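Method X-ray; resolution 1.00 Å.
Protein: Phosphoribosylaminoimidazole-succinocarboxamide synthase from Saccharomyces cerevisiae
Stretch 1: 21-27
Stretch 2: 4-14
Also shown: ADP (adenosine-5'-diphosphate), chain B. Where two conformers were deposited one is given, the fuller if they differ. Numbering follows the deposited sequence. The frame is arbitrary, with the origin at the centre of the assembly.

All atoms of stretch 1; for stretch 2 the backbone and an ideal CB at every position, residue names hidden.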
ATOM      1  N   ARG A  21      -9.744   1.251   4.468  1.00  6.57           N
ATOM      2  CA  ARG A  21     -10.764   0.659   3.684  1.00  6.22           C
ATOM      3  C   ARG A  21     -11.939   0.244   4.498  1.00  5.51           C
ATOM      4  O   ARG A  21     -11.835  -0.150   5.642  1.00  6.60           O
ATOM      5  CB  ARG A  21     -10.228  -0.500   2.926  1.00  7.12           C
ATOM      6  CG  ARG A  21      -9.211   0.039   1.936  1.00  9.00           C
ATOM      7  CD  ARG A  21      -8.259  -0.943   1.469  1.00  7.81           C
ATOM      8  NE  ARG A  21      -7.444  -0.361   0.468  1.00  7.51           N
ATOM      9  CZ  ARG A  21      -6.424   0.428   0.680  1.00  6.81           C
ATOM     10  NH1 ARG A  21      -5.852   0.518   1.852  1.00  7.55           N
ATOM     11  NH2 ARG A  21      -5.949   1.108  -0.340  1.00  7.00           N
ATOM     12  N   ASP A  22     -13.081   0.337   3.859  1.00  5.47           N
ATOM     13  CA  ASP A  22     -14.325  -0.233   4.339  1.00  5.76           C
ATOM     14  C   ASP A  22     -14.602  -1.384   3.427  1.00  5.95           C
ATOM     15  O   ASP A  22     -14.597  -1.219   2.221  1.00  6.39           O
ATOM     16  CB  ASP A  22     -15.464   0.755   4.293  1.00  6.10           C
ATOM     17  CG  ASP A  22     -15.322   1.897   5.217  1.00  5.62           C
ATOM     18  OD1 ASP A  22     -16.293   2.691   5.285  1.00  6.79           O
ATOM     19  OD2 ASP A  22     -14.320   2.040   5.915  1.00  7.07           O
ATOM     20  N   ILE A  23     -14.814  -2.539   4.007  1.00  6.20           N
ATOM     21  CA  ILE A  23     -14.847  -3.759   3.240  1.00  6.42           C
ATOM     22  C   ILE A  23     -16.157  -4.416   3.493  1.00  5.98           C
ATOM     23  O   ILE A  23     -16.468  -4.710   4.638  1.00  6.69           O
ATOM     24  CB  ILE A  23     -13.708  -4.628   3.611  0.74  6.64           C
ATOM     25  CG1 ILE A  23     -12.398  -3.856   3.443  0.74  7.59           C
ATOM     26  CG2 ILE A  23     -13.710  -5.893   2.756  0.74  7.14           C
ATOM     27  CD1 ILE A  23     -11.256  -4.566   3.923  0.74 10.05           C
ATOM     28  N   TYR A  24     -16.913  -4.633   2.453  1.00  6.00           N
ATOM     29  CA  TYR A  24     -18.217  -5.232   2.564  1.00  6.30           C
ATOM     30  C   TYR A  24     -18.228  -6.549   1.855  1.00  6.42           C
ATOM     31  O   TYR A  24     -17.489  -6.773   0.906  1.00  6.93           O
ATOM     32  CB  TYR A  24     -19.257  -4.337   1.929  1.00  6.59           C
ATOM     33  CG  TYR A  24     -19.413  -3.048   2.645  1.00  6.36           C
ATOM     34  CD1 TYR A  24     -20.353  -2.906   3.636  1.00  6.38           C
ATOM     35  CD2 TYR A  24     -18.597  -1.980   2.356  1.00  6.23           C
ATOM     36  CE1 TYR A  24     -20.502  -1.735   4.294  1.00  6.57           C
ATOM     37  CE2 TYR A  24     -18.733  -0.803   3.019  1.00  6.53           C
ATOM     38  CZ  TYR A  24     -19.667  -0.696   3.998  1.00  6.48           C
ATOM     39  OH  TYR A  24     -19.849   0.457   4.687  1.00  6.89           O
ATOM     40  N   GLU A  25     -19.146  -7.395   2.258  1.00  6.56           N
ATOM     41  CA  GLU A  25     -19.316  -8.672   1.625  1.00  6.85           C
ATOM     42  C   GLU A  25     -20.323  -8.569   0.550  1.00  7.10           C
ATOM     43  O   GLU A  25     -21.490  -8.286   0.803  1.00  8.76           O
ATOM     44  CB  GLU A  25     -19.777  -9.676   2.643  0.56  7.74           C
ATOM     45  CG  GLU A  25     -20.212 -10.964   2.031  0.56  9.28           C
ATOM     46  CD  GLU A  25     -20.572 -11.939   3.087  0.56 10.58           C
ATOM     47  OE1 GLU A  25     -19.729 -12.245   3.971  0.56 14.14           O
ATOM     48  OE2 GLU A  25     -21.723 -12.346   3.094  0.56 14.70           O
ATOM     49  N   VAL A  26     -19.896  -8.812  -0.657  1.00  7.18           N
ATOM     50  CA  VAL A  26     -20.801  -8.860  -1.775  1.00  7.63           C
ATOM     51  C   VAL A  26     -21.456 -10.197  -1.819  1.00  7.85           C
ATOM     52  O   VAL A  26     -22.646 -10.304  -2.058  1.00  9.88           O
ATOM     53  CB  VAL A  26     -20.071  -8.515  -3.046  1.00  7.42           C
ATOM     54  CG1 VAL A  26     -20.954  -8.689  -4.246  1.00  9.34           C
ATOM     55  CG2 VAL A  26     -19.604  -7.092  -2.965  1.00  8.06           C
ATOM     56  N   ASP A  27     -20.673 -11.237  -1.656  1.00  8.36           N
ATOM     57  CA  ASP A  27     -21.206 -12.539  -1.575  1.00  9.17           C
ATOM     58  C   ASP A  27     -20.169 -13.360  -0.928  1.00  9.60           C
ATOM     59  O   ASP A  27     -19.155 -12.863  -0.422  1.00  9.63           O
ATOM     60  CB  ASP A  27     -21.627 -13.068  -2.950  1.00 10.33           C
ATOM     61  CG  ASP A  27     -20.499 -13.165  -3.920  1.00 10.83           C
ATOM     62  OD1 ASP A  27     -20.759 -12.957  -5.086  1.00 14.81           O
ATOM     63  OD2 ASP A  27     -19.343 -13.427  -3.538  1.00 12.11           O
ATOM     64  N   UNK A   4     -15.220   9.442   4.168  1.00  7.49           N
ATOM     65  CA  UNK A   4     -14.477   9.040   5.314  1.00  8.41           C
ATOM     66  C   UNK A   4     -14.968   7.748   5.887  1.00  7.59           C
ATOM     67  O   UNK A   4     -14.173   6.966   6.349  1.00 10.13           O
ATOM     68  CB  UNK A   4     -14.520  10.137   6.379  1.00  8.41           C
ATOM     69  N   UNK A   5     -16.256   7.557   5.887  1.00  7.28           N
ATOM     70  CA  UNK A   5     -16.858   6.380   6.436  1.00  7.88           C
ATOM     71  C   UNK A   5     -18.008   6.048   5.571  1.00  7.36           C
ATOM     72  O   UNK A   5     -18.972   6.787   5.505  1.00  8.76           O
ATOM     73  CB  UNK A   5     -17.280   6.563   7.895  1.00  7.88           C
ATOM     74  N   UNK A   6     -17.933   4.934   4.889  1.00  6.71           N
ATOM     75  CA  UNK A   6     -19.034   4.573   4.046  1.00  6.61           C
ATOM     76  C   UNK A   6     -20.210   4.172   4.890  1.00  6.41           C
ATOM     77  O   UNK A   6     -20.073   3.551   5.920  1.00  7.31           O
ATOM     78  CB  UNK A   6     -18.643   3.448   3.086  1.00  6.61           C
ATOM     79  N   UNK A   7     -21.380   4.529   4.403  1.00  6.10           N
ATOM     80  CA  UNK A   7     -22.627   4.280   5.082  1.00  6.70           C
ATOM     81  C   UNK A   7     -23.530   3.650   4.068  1.00  6.63           C
ATOM     82  O   UNK A   7     -24.142   4.317   3.260  1.00  7.07           O
ATOM     83  CB  UNK A   7     -23.233   5.552   5.679  1.00  6.70           C
ATOM     84  N   UNK A   8     -23.586   2.343   4.117  1.00  6.21           N
ATOM     85  CA  UNK A   8     -24.317   1.591   3.139  1.00  6.55           C
ATOM     86  C   UNK A   8     -25.610   1.040   3.663  1.00  6.87           C
ATOM     87  O   UNK A   8     -26.257   0.267   3.008  1.00  7.32           O
ATOM     88  CB  UNK A   8     -23.449   0.449   2.607  1.00  6.55           C
ATOM     89  N   UNK A   9     -26.007   1.467   4.851  1.00  7.46           N
ATOM     90  CA  UNK A   9     -27.338   1.180   5.342  1.00  7.89           C
ATOM     91  C   UNK A   9     -27.666  -0.284   5.336  1.00  8.40           C
ATOM     92  O   UNK A   9     -28.799  -0.694   5.126  1.00  9.78           O
ATOM     93  CB  UNK A   9     -28.377   1.936   4.511  1.00  7.89           C
ATOM     94  N   UNK A  10     -26.666  -1.084   5.610  1.00  8.04           N
ATOM     95  CA  UNK A  10     -26.863  -2.488   5.735  1.00  8.93           C
ATOM     96  C   UNK A  10     -27.102  -3.191   4.452  1.00  8.39           C
ATOM     97  O   UNK A  10     -27.450  -4.346   4.466  1.00 10.00           O
ATOM     98  CB  UNK A  10     -28.032  -2.761   6.684  1.00  8.93           C
ATOM     99  N   UNK A  11     -26.891  -2.544   3.320  1.00  7.68           N
ATOM    100  CA  UNK A  11     -27.179  -3.164   2.061  1.00  7.57           C
ATOM    101  C   UNK A  11     -26.294  -4.360   1.832  1.00  7.91           C
ATOM    102  O   UNK A  11     -26.717  -5.337   1.264  1.00  9.32           O
ATOM    103  CB  UNK A  11     -27.022  -2.156   0.920  1.00  7.57           C
ATOM    104  N   UNK A  12     -25.054  -4.270   2.286  1.00  7.39           N
ATOM    105  CA  UNK A  12     -24.114  -5.374   2.302  1.00  7.46           C
ATOM    106  C   UNK A  12     -23.615  -5.470   3.700  1.00  7.11           C
ATOM    107  O   UNK A  12     -23.426  -4.474   4.344  1.00  7.53           O
ATOM    108  CB  UNK A  12     -22.970  -5.191   1.303  1.00  7.46           C
ATOM    109  N   UNK A  13     -23.304  -6.662   4.150  1.00  7.27           N
ATOM    110  CA  UNK A  13     -22.660  -6.789   5.431  1.00  7.55           C
ATOM    111  C   UNK A  13     -21.292  -6.180   5.412  1.00  6.73           C
ATOM    112  O   UNK A  13     -20.572  -6.284   4.436  1.00  7.09           O
ATOM    113  CB  UNK A  13     -22.578  -8.258   5.850  1.00  7.55           C
ATOM    114  N   UNK A  14     -20.925  -5.594   6.517  1.00  6.74           N
ATOM    115  CA  UNK A  14     -19.618  -5.056   6.684  1.00  6.73           C
ATOM    116  C   UNK A  14     -18.709  -6.129   7.145  1.00  6.75           C
ATOM    117  O   UNK A  14     -18.964  -6.730   8.162  1.00  7.55           O
ATOM    118  CB  UNK A  14     -19.616  -3.876   7.658  1.00  6.73           C
TER
HETATM  119  PB  ADP B1307      -5.298  -1.976   7.375  1.00  7.97           P
HETATM  120  O1B ADP B1307      -4.172  -1.612   6.524  1.00  9.67           O
HETATM  121  O2B ADP B1307      -5.087  -3.252   8.074  1.00 11.30           O
HETATM  122  O3B ADP B1307      -5.766  -1.006   8.345  1.00 10.42           O
HETATM  123  PA  ADP B1307      -6.986  -1.477   5.129  1.00  6.51           P
HETATM  124  O1A ADP B1307      -5.871  -1.337   4.190  1.00  7.41           O
HETATM  125  O2A ADP B1307      -7.734  -0.295   5.528  1.00  6.59           O
HETATM  126  O3A ADP B1307      -6.528  -2.261   6.411  1.00  7.60           O
HETATM  127  O5' ADP B1307      -8.046  -2.494   4.575  1.00  6.84           O
HETATM  128  C5' ADP B1307      -7.758  -3.619   3.776  1.00  6.92           C
HETATM  129  C4' ADP B1307      -7.937  -4.865   4.590  1.00  6.78           C
HETATM  130  O4' ADP B1307      -8.366  -5.875   3.680  1.00  6.98           O
HETATM  131  C3' ADP B1307      -6.669  -5.383   5.196  1.00  7.16           C
HETATM  132  O3' ADP B1307      -6.961  -6.170   6.325  1.00  8.35           O
HETATM  133  C2' ADP B1307      -6.153  -6.301   4.120  1.00  6.88           C
HETATM  134  O2' ADP B1307      -5.231  -7.239   4.577  1.00  7.34           O
HETATM  135  C1' ADP B1307      -7.420  -6.924   3.672  1.00  6.68           C
HETATM  136  N9  ADP B1307      -7.427  -7.480   2.352  1.00  6.31           N
HETATM  137  C8  ADP B1307      -6.824  -6.982   1.271  1.00  6.39           C
HETATM  138  N7  ADP B1307      -7.096  -7.655   0.184  1.00  6.45           N
HETATM  139  C5  ADP B1307      -7.910  -8.642   0.591  1.00  6.68           C
HETATM  140  C6  ADP B1307      -8.591  -9.694  -0.064  1.00  7.19           C
HETATM  141  N6  ADP B1307      -8.494  -9.863  -1.367  1.00  7.23           N
HETATM  142  N1  ADP B1307      -9.283 -10.566   0.660  1.00  7.93           N
HETATM  143  C2  ADP B1307      -9.410 -10.365   1.968  1.00  8.26           C
HETATM  144  N3  ADP B1307      -8.890  -9.374   2.678  1.00  7.80           N
HETATM  145  C4  ADP B1307      -8.137  -8.529   1.976  1.00  6.87           C

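Position 4 opens the stretch with its CA-to-CB bond pointing away from stretch 1. No atom of stretch 1 lies near its ideal CB, so many side chains would fit. It is Thr-4, whose OG1 is hydrogen-bonded elsewhere in the structure.

Position 5 also points away. A long or polar side chain would suit it as well as a small one. It is Lys-5, extended with all four chi angles t.

Position 6 points toward stretch 1. Its ideal CB is 3.3 Å from Asp-22 OD1 and 3.6 Å from Tyr-24 OH. That leaves room for a small side chain, and one with a hydroxyl could serve both oxygens; serine or threonine fits best, while alanine would fit but would give neither oxygen a side-chain partner. The residue is Thr-6, chi1 p. Its OG1 donates to Asp-22 OD1 at 2.6 Å, and its backbone N donates to the same OD1 at 2.8 Å, so one carboxylate oxygen holds both main chain and side chain. Thr-6 OG1 also lies 2.6 Å from Tyr-24 OH, near the plane of the ring. A water bridges this corner: it lies 2.7 Å from Tyr-24 OH and accepts from the N of position 8 at 2.8 Å.

Position 7 points away into space free of stretch 1 atoms, where polar or charged groups are easily placed. It is Glu-7.

Position 8 points toward stretch 1, with its ideal CB 4.0 Å from Tyr-24 CE1. A ring face is on offer, so an aliphatic side chain such as leucine, isoleucine or methionine would suit. It is Leu-8. Its CD1 sits 3.5 Å from the centroid of the Tyr-24 ring, almost on the ring normal, in a CH-pi contact.

Positions 8 to 11 form a type I' turn, closed by a hydrogen bond from the N of 11 to the O of 8. Positions 9 and 10 both have positive phi, which favours glycine, asparagine or aspartate. They are Asp-9 and Gly-10, and neither touches stretch 1. Position 11 points sideways and is unconstrained by stretch 1; it is Ile-11.

Position 12 points toward stretch 1, its ideal CB 3.5 Å from Glu-25 O and 3.9 Å from Tyr-24 CB, with Val-26 farther off, within reach of a longer side chain. A branched or long apolar side chain would suit. It is Leu-12, whose CD1 packs 3.8 Å from Tyr-24 CB and 4.1 Å from Val-26 CG2.

Position 13 points sideways beside Glu-25. Its O accepts from Glu-25 N at 2.8 Å, a bond that any residue could make. Phi of -66° permits proline among many others. It is Pro-13, and its ring lies beside the Glu-25 side chain.

Position 14 pairs with Tyr-24 in an antiparallel, non-hydrogen-bonded bridge, both side chains on the same face. With its ideal CB 4.1 Å from Tyr-24 CE1, an apolar side chain could cover the ring. It is Leu-14. Its CD1 lies 3.8 Å from the Tyr-24 ring centroid, over the face opposite Leu-8, so the ring is held between two leucines.

Stretch 2, residues 4-14: TKTELDGILPL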
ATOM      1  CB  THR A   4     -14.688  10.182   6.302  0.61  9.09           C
ATOM      2  OG1 THR A   4     -13.984  11.342   5.806  0.61  9.53           O
ATOM      3  CG2 THR A   4     -14.164   9.848   7.634  0.61 10.23           C
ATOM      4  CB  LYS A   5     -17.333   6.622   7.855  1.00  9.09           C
ATOM      5  CG  LYS A   5     -17.941   5.416   8.472  1.00 10.29           C
ATOM      6  CD  LYS A   5     -18.340   5.671   9.885  1.00 11.65           C
ATOM      7  CE  LYS A   5     -19.015   4.485  10.492  1.00 13.05           C
ATOM      8  NZ  LYS A   5     -19.258   4.700  11.925  1.00 16.21           N
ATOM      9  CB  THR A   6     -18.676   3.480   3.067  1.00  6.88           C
ATOM     10  OG1 THR A   6     -18.319   2.282   3.748  1.00  7.20           O
ATOM     11  CG2 THR A   6     -17.586   3.885   2.143  1.00  8.19           C
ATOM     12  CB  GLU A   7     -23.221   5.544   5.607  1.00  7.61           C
ATOM     13  CG  GLU A   7     -22.378   6.169   6.686  1.00  8.87           C
ATOM     14  CD  GLU A   7     -22.408   5.438   7.980  1.00  9.93           C
ATOM     15  OE1 GLU A   7     -21.727   5.900   8.907  1.00 13.72           O
ATOM     16  OE2 GLU A   7     -23.099   4.431   8.123  1.00  9.81           O
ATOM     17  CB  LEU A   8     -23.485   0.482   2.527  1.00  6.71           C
ATOM     18  CG  LEU A   8     -22.209   0.944   1.834  1.00  7.50           C
ATOM     19  CD1 LEU A   8     -21.623  -0.208   1.063  1.00  8.26           C
ATOM     20  CD2 LEU A   8     -22.396   2.127   0.947  1.00  7.50           C
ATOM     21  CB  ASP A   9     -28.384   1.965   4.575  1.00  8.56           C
ATOM     22  CG  ASP A   9     -28.282   3.433   4.867  1.00 10.35           C
ATOM     23  OD1 ASP A   9     -28.012   3.783   6.027  1.00 15.63           O
ATOM     24  OD2 ASP A   9     -28.443   4.245   3.965  1.00 10.71           O
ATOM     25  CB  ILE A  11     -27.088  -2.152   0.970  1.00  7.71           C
ATOM     26  CG1 ILE A  11     -28.256  -1.181   1.114  1.00  8.13           C
ATOM     27  CG2 ILE A  11     -27.100  -2.795  -0.389  1.00  8.40           C
ATOM     28  CD1 ILE A  11     -28.042   0.085   0.360  1.00  9.18           C
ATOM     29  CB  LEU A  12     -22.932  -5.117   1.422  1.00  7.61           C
ATOM     30  CG  LEU A  12     -23.216  -4.902  -0.037  1.00  9.45           C
ATOM     31  CD1 LEU A  12     -21.940  -4.530  -0.719  1.00 10.81           C
ATOM     32  CD2 LEU A  12     -23.845  -6.120  -0.654  1.00 11.50           C
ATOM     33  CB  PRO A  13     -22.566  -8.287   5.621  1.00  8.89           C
ATOM     34  CG  PRO A  13     -23.532  -8.905   4.664  1.00  9.84           C
ATOM     35  CD  PRO A  13     -23.543  -7.949   3.511  1.00  8.03           C
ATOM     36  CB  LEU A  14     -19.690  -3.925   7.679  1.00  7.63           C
ATOM     37  CG  LEU A  14     -18.392  -3.178   7.954  1.00  7.50           C
ATOM     38  CD1 LEU A  14     -17.914  -2.454   6.733  1.00  7.78           C
ATOM     39  CD2 LEU A  14     -18.613  -2.258   9.101  1.00  8.65           C
TER
HETATM   40  O   HOH W   1     -22.105   0.965   6.075  1.00  7.34           O
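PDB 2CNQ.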